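Local structure of ABC-type amino acid transport system, periplasmic component (Caldanaerobacter subterraneus subsp. tengcongensis MB4, 4YMX) at residues Y124-V130 against I215-G221; V129-N134 against D206-M212. The protein binds arginine as the substrate-binding protein of an amino acid ABC transporter, and probably delivers it to the membrane-embedded transporter. All blocks are in the same frame, centred on the assembly; numbering follows the deposited sequence. Where two conformers were deposited one is given.

Contact 1: Y124-V130 against I215-G221; sequences YDSRQVV and INNVENG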
loop_
_atom_site.group_PDB
_atom_site.type_symbol
_atom_site.label_atom_id
_atom_site.label_comp_id
_atom_site.label_asym_id
_atom_site.label_seq_id
_atom_site.Cartn_x
_atom_site.Cartn_y
_atom_site.Cartn_z
ATOM N N TYR A 124 -7.185 2.130 8.094
ATOM C CA TYR A 124 -5.902 2.564 8.637
ATOM C C TYR A 124 -5.501 3.900 8.035
ATOM O O TYR A 124 -5.866 4.198 6.908
ATOM C CB TYR A 124 -4.814 1.504 8.397
ATOM C CG TYR A 124 -3.745 1.506 9.474
ATOM C CD1 TYR A 124 -4.064 1.204 10.787
ATOM C CD2 TYR A 124 -2.428 1.814 9.179
ATOM C CE1 TYR A 124 -3.101 1.210 11.785
ATOM C CE2 TYR A 124 -1.454 1.834 10.173
ATOM C CZ TYR A 124 -1.799 1.523 11.471
ATOM O OH TYR A 124 -0.850 1.533 12.475
ATOM N N ASP A 125 -4.754 4.708 8.775
ATOM C CA ASP A 125 -4.292 5.982 8.262
ATOM C C ASP A 125 -2.996 5.722 7.478
ATOM O O ASP A 125 -2.442 4.619 7.517
ATOM C CB ASP A 125 -4.074 6.957 9.424
ATOM C CG ASP A 125 -3.861 8.389 8.964
ATOM O OD1 ASP A 125 -4.186 8.719 7.797
ATOM O OD2 ASP A 125 -3.377 9.196 9.787
ATOM N N SER A 126 -2.519 6.718 6.746
ATOM C CA SER A 126 -1.198 6.612 6.131
ATOM C C SER A 126 -0.596 7.990 5.900
ATOM O O SER A 126 -1.307 9.009 5.913
ATOM C CB SER A 126 -1.242 5.818 4.812
ATOM O OG SER A 126 -2.013 6.491 3.833
ATOM N N ARG A 127 0.719 8.013 5.691
ATOM C CA ARG A 127 1.474 9.240 5.483
ATOM C C ARG A 127 2.573 8.996 4.449
ATOM O O ARG A 127 3.287 8.000 4.525
ATOM C CB ARG A 127 2.109 9.685 6.805
ATOM C CG ARG A 127 2.970 10.942 6.713
ATOM C CD ARG A 127 3.886 11.080 7.926
ATOM N NE ARG A 127 3.148 11.085 9.187
ATOM C CZ ARG A 127 2.604 12.171 9.730
ATOM N NH1 ARG A 127 2.709 13.344 9.121
ATOM N NH2 ARG A 127 1.953 12.084 10.881
ATOM N N GLN A 128 2.702 9.907 3.487
ATOM C CA GLN A 128 3.798 9.859 2.518
ATOM C C GLN A 128 5.070 10.401 3.143
ATOM O O GLN A 128 5.044 11.417 3.849
ATOM C CB GLN A 128 3.465 10.705 1.282
ATOM C CG GLN A 128 2.227 10.251 0.549
ATOM C CD GLN A 128 2.349 8.833 0.049
ATOM O OE1 GLN A 128 3.322 8.483 -0.624
ATOM N NE2 GLN A 128 1.368 8.001 0.383
ATOM N N VAL A 129 6.181 9.728 2.868
ATOM C CA VAL A 129 7.485 10.214 3.281
ATOM C C VAL A 129 8.477 10.074 2.133
ATOM O O VAL A 129 8.174 9.505 1.088
ATOM C CB VAL A 129 8.037 9.460 4.510
ATOM C CG1 VAL A 129 7.044 9.503 5.674
ATOM C CG2 VAL A 129 8.419 8.027 4.155
ATOM N N VAL A 130 9.670 10.608 2.341
ATOM C CA VAL A 130 10.752 10.479 1.382
ATOM C C VAL A 130 11.845 9.599 1.993
ATOM O O VAL A 130 12.171 9.726 3.175
ATOM C CB VAL A 130 11.306 11.863 1.014
ATOM C CG1 VAL A 130 12.558 11.729 0.151
ATOM C CG2 VAL A 130 10.235 12.684 0.287
ATOM N N ILE A 215 5.357 16.732 1.035
ATOM C CA ILE A 215 5.193 15.550 0.201
ATOM C C ILE A 215 3.896 14.823 0.543
ATOM O O ILE A 215 3.397 14.032 -0.249
ATOM C CB ILE A 215 6.405 14.590 0.304
ATOM C CG1 ILE A 215 6.445 13.628 -0.890
ATOM C CG2 ILE A 215 6.363 13.803 1.605
ATOM C CD1 ILE A 215 6.833 14.289 -2.203
ATOM N N ASN A 216 3.342 15.117 1.714
ATOM C CA ASN A 216 2.141 14.431 2.185
ATOM C C ASN A 216 0.836 15.130 1.777
ATOM O O ASN A 216 -0.239 14.805 2.290
ATOM C CB ASN A 216 2.212 14.248 3.705
ATOM C CG ASN A 216 1.231 13.211 4.221
ATOM O OD1 ASN A 216 1.045 12.152 3.611
ATOM N ND2 ASN A 216 0.571 13.528 5.340
ATOM N N ASN A 217 0.918 16.059 0.830
ATOM C CA ASN A 217 -0.270 16.801 0.389
ATOM C C ASN A 217 -1.097 16.039 -0.648
ATOM O O ASN A 217 -1.424 16.553 -1.724
ATOM C CB ASN A 217 0.102 18.195 -0.128
ATOM C CG ASN A 217 0.608 19.113 0.967
ATOM O OD1 ASN A 217 0.463 18.834 2.159
ATOM N ND2 ASN A 217 1.198 20.228 0.562
ATOM N N VAL A 218 -1.398 14.783 -0.330
ATOM C CA VAL A 218 -2.268 13.945 -1.149
ATOM C C VAL A 218 -3.290 13.313 -0.222
ATOM O O VAL A 218 -3.167 13.416 1.003
ATOM C CB VAL A 218 -1.483 12.830 -1.875
ATOM C CG1 VAL A 218 -0.616 13.421 -2.963
ATOM C CG2 VAL A 218 -0.639 12.039 -0.869
ATOM N N GLU A 219 -4.298 12.669 -0.796
ATOM C CA GLU A 219 -5.279 11.940 -0.002
ATOM C C GLU A 219 -4.584 10.798 0.744
ATOM O O GLU A 219 -3.647 10.180 0.221
ATOM C CB GLU A 219 -6.428 11.437 -0.890
ATOM C CG GLU A 219 -7.293 12.578 -1.442
ATOM C CD GLU A 219 -8.000 12.252 -2.744
ATOM O OE1 GLU A 219 -9.251 12.181 -2.739
ATOM O OE2 GLU A 219 -7.314 12.099 -3.778
ATOM N N ASN A 220 -5.021 10.548 1.976
ATOM C CA ASN A 220 -4.377 9.565 2.840
ATOM C C ASN A 220 -5.339 8.468 3.271
ATOM O O ASN A 220 -6.551 8.555 3.044
ATOM C CB ASN A 220 -3.781 10.230 4.092
ATOM C CG ASN A 220 -2.909 11.441 3.770
ATOM O OD1 ASN A 220 -3.267 12.577 4.107
ATOM N ND2 ASN A 220 -1.759 11.206 3.130
ATOM N N GLY A 221 -4.784 7.432 3.888
ATOM C CA GLY A 221 -5.588 6.359 4.439
ATOM C C GLY A 221 -5.723 5.183 3.495
ATOM O O GLY A 221 -5.469 5.300 2.295
HETATM O O HOH W 1 -0.821 8.608 2.336
HETATM O O HOH W 2 -1.175 11.619 6.732
#

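Contact 2: V129-N134 against D206-M212; sequences VVVVKN and DMKILYM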
loop_
_atom_site.group_PDB
_atom_site.type_symbol
_atom_site.label_atom_id
_atom_site.label_comp_id
_atom_site.label_asym_id
_atom_site.label_seq_id
_atom_site.Cartn_x
_atom_site.Cartn_y
_atom_site.Cartn_z
ATOM N N VAL A 129 6.181 9.728 2.868
ATOM C CA VAL A 129 7.485 10.214 3.281
ATOM C C VAL A 129 8.477 10.074 2.133
ATOM O O VAL A 129 8.174 9.505 1.088
ATOM C CB VAL A 129 8.037 9.460 4.510
ATOM C CG1 VAL A 129 7.044 9.503 5.674
ATOM C CG2 VAL A 129 8.419 8.027 4.155
ATOM N N VAL A 130 9.670 10.608 2.341
ATOM C CA VAL A 130 10.752 10.479 1.382
ATOM C C VAL A 130 11.845 9.599 1.993
ATOM O O VAL A 130 12.171 9.726 3.175
ATOM C CB VAL A 130 11.306 11.863 1.014
ATOM C CG1 VAL A 130 12.558 11.729 0.151
ATOM C CG2 VAL A 130 10.235 12.684 0.287
ATOM N N VAL A 131 12.376 8.670 1.206
ATOM C CA VAL A 131 13.502 7.851 1.632
ATOM C C VAL A 131 14.737 8.234 0.819
ATOM O O VAL A 131 14.663 8.379 -0.403
ATOM C CB VAL A 131 13.224 6.337 1.437
ATOM C CG1 VAL A 131 14.407 5.511 1.938
ATOM C CG2 VAL A 131 11.948 5.921 2.158
ATOM N N VAL A 132 15.865 8.416 1.503
ATOM C CA VAL A 132 17.143 8.737 0.860
ATOM C C VAL A 132 18.241 7.917 1.525
ATOM O O VAL A 132 18.015 7.316 2.575
ATOM C CB VAL A 132 17.488 10.249 0.977
ATOM C CG1 VAL A 132 16.442 11.099 0.265
ATOM C CG2 VAL A 132 17.634 10.663 2.439
ATOM N N LYS A 133 19.431 7.894 0.929
ATOM C CA LYS A 133 20.579 7.282 1.593
ATOM C C LYS A 133 21.031 8.154 2.760
ATOM O O LYS A 133 20.771 9.366 2.776
ATOM C CB LYS A 133 21.745 7.108 0.625
ATOM C CG LYS A 133 21.509 6.112 -0.494
ATOM C CD LYS A 133 21.528 4.693 0.041
ATOM C CE LYS A 133 22.060 3.710 -0.984
ATOM N NZ LYS A 133 23.523 3.819 -1.216
ATOM N N ASN A 134 21.716 7.544 3.723
ATOM C CA ASN A 134 22.171 8.274 4.900
ATOM C C ASN A 134 23.052 9.479 4.579
ATOM O O ASN A 134 22.997 10.498 5.275
ATOM C CB ASN A 134 22.888 7.339 5.879
ATOM C CG ASN A 134 21.921 6.459 6.648
ATOM O OD1 ASN A 134 20.735 6.773 6.758
ATOM N ND2 ASN A 134 22.422 5.348 7.179
ATOM N N ASP A 206 21.366 1.476 5.376
ATOM C CA ASP A 206 22.023 2.705 4.950
ATOM C C ASP A 206 21.036 3.730 4.384
ATOM O O ASP A 206 21.430 4.679 3.701
ATOM C CB ASP A 206 23.144 2.389 3.961
ATOM C CG ASP A 206 24.322 1.723 4.633
ATOM O OD1 ASP A 206 24.725 2.200 5.718
ATOM O OD2 ASP A 206 24.820 0.711 4.099
ATOM N N MET A 207 19.752 3.541 4.680
ATOM C CA MET A 207 18.732 4.503 4.280
ATOM C C MET A 207 18.060 5.156 5.489
ATOM O O MET A 207 18.055 4.607 6.597
ATOM C CB MET A 207 17.677 3.818 3.405
ATOM C CG MET A 207 18.216 3.333 2.069
ATOM S SD MET A 207 16.946 2.433 1.177
ATOM C CE MET A 207 17.868 1.836 -0.240
ATOM N N LYS A 208 17.473 6.325 5.254
ATOM C CA LYS A 208 16.740 7.052 6.283
ATOM C C LYS A 208 15.469 7.661 5.711
ATOM O O LYS A 208 15.359 7.889 4.502
ATOM C CB LYS A 208 17.611 8.141 6.925
ATOM C CG LYS A 208 18.015 9.240 5.973
ATOM C CD LYS A 208 18.940 10.239 6.641
ATOM C CE LYS A 208 19.396 11.260 5.617
ATOM N NZ LYS A 208 20.307 12.257 6.252
ATOM N N ILE A 209 14.513 7.922 6.591
ATOM C CA ILE A 209 13.257 8.544 6.216
ATOM C C ILE A 209 13.344 10.037 6.505
ATOM O O ILE A 209 13.785 10.443 7.585
ATOM C CB ILE A 209 12.112 7.936 7.027
ATOM C CG1 ILE A 209 11.982 6.452 6.687
ATOM C CG2 ILE A 209 10.804 8.672 6.762
ATOM C CD1 ILE A 209 11.009 5.682 7.580
ATOM N N LEU A 210 12.940 10.845 5.531
ATOM C CA LEU A 210 12.748 12.273 5.740
ATOM C C LEU A 210 11.253 12.570 5.788
ATOM O O LEU A 210 10.509 12.295 4.831
ATOM C CB LEU A 210 13.429 13.094 4.643
ATOM C CG LEU A 210 14.933 12.857 4.536
ATOM C CD1 LEU A 210 15.542 13.669 3.403
ATOM C CD2 LEU A 210 15.624 13.165 5.858
ATOM N N TYR A 211 10.813 13.104 6.923
ATOM C CA TYR A 211 9.422 13.505 7.112
ATOM C C TYR A 211 9.225 14.928 6.612
ATOM O O TYR A 211 9.449 15.894 7.344
ATOM C CB TYR A 211 9.027 13.379 8.591
ATOM C CG TYR A 211 9.020 11.935 9.038
ATOM C CD1 TYR A 211 7.889 11.152 8.878
ATOM C CD2 TYR A 211 10.153 11.342 9.574
ATOM C CE1 TYR A 211 7.879 9.821 9.256
ATOM C CE2 TYR A 211 10.158 10.001 9.949
ATOM C CZ TYR A 211 9.010 9.251 9.789
ATOM O OH TYR A 211 9.016 7.926 10.156
ATOM N N MET A 212 8.819 15.063 5.357
ATOM C CA MET A 212 8.611 16.382 4.765
ATOM C C MET A 212 7.130 16.691 4.717
ATOM O O MET A 212 6.366 15.921 4.137
ATOM C CB MET A 212 9.173 16.405 3.350
ATOM C CG MET A 212 10.618 15.976 3.258
ATOM S SD MET A 212 11.198 16.151 1.574
ATOM C CE MET A 212 12.910 15.679 1.741
HETATM O O HOH W 3 22.087 10.541 7.933
#

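Contact 1: Y124-V130 against I215-G221
I215 opens 215-221 with its CG2 packed 3.5 Å from Q128 O, while its CG1 lies 4.1 Å from V130 CG2. The chain then passes from a 3-10 turn into the loop, and N216 bonds to the backbone of 124-130: Q128 N donates to N216 OD1 (2.8 Å), and N216 ND2 reaches S126 O through a water. N217 centres an inverse gamma turn that bends the chain back, so that V218 CG2 can meet Q128 CG at 3.7 Å. The two segments are the paired crossovers of a type II periplasmic binding protein, side by side between its two lobes; 124-130 runs from strand 117-124 to strand 128-133, and the loop 215-221 returns to strand 222-227. N220 lays its CB 3.3 Å from S126 O, and a second water joins N220 ND2, S126 OG and Q128 NE2; Q128 OE1 is bonded to S157. At G221, N donates to S126 OG (2.9 Å) and CA sits 3.3 Å from Y124 O, at backbone angles that call for glycine.

Contact 2: V129-N134 against D206-M212
Antiparallel pairing of strands 129-133 and 207-210, whose axes approach to 4.7 Å at 151°, makes a regular two-stranded ladder. Its main-chain hydrogen bonds come in two reciprocal pairs: V130 N to L210 O (3.1 Å) with L210 N to V130 O (2.7 Å), and V132 N to K208 O (3.1 Å) with K208 N to V132 O (2.9 Å). N134 N adds a last bond to D206 O (2.9 Å), just past the end of 129-133 and before the start of 207-210. Between these rungs V131 pairs with I209 and K133 with M207 as non-hydrogen-bonded pairs, the side chains of the latter diverging. Apolar contacts line both faces. On one, V130 CG2 touches M212 SD and V132 CG2 touches L210 CD1, each at 3.8 Å; on the other, V129 CG2 meets I209 CG2 at 3.6 Å. Polar side-chain contact is slight: K208 NZ makes a weak 3.4 Å bond to N134 O, and a water bridges the same two atoms. Strand 207-210 is one edge of a five-stranded mixed sheet, with 189-193 beyond 128-133; helices 175-183 and 194-201 pack on the V131 and M207 side, and loop residue I138 lies against L210 and M212.

How the contacts relate
Both contacts draw on strand 128-133 and share V129 and V130, with centres 15 Å apart. Contact 1 takes the strand's entry from the interlobe connection, contact 2 its continuation into the sheet of one lobe. Residues 131-134 and 206-212 both lie in the chain between 124-130 and 215-221, and 206-212 leads on from the sheet edge toward the returning crossover 215-221. Where they meet, R127 CD packs 4.1 Å from Y211 CD1. Their relation to the ligand differs: the Q128 side chain of contact 1 is about 5 Å from the bound arginine, and G221 O bonds to the pocket residue T108, whereas the V129 side chain is about 12 Å from the arginine.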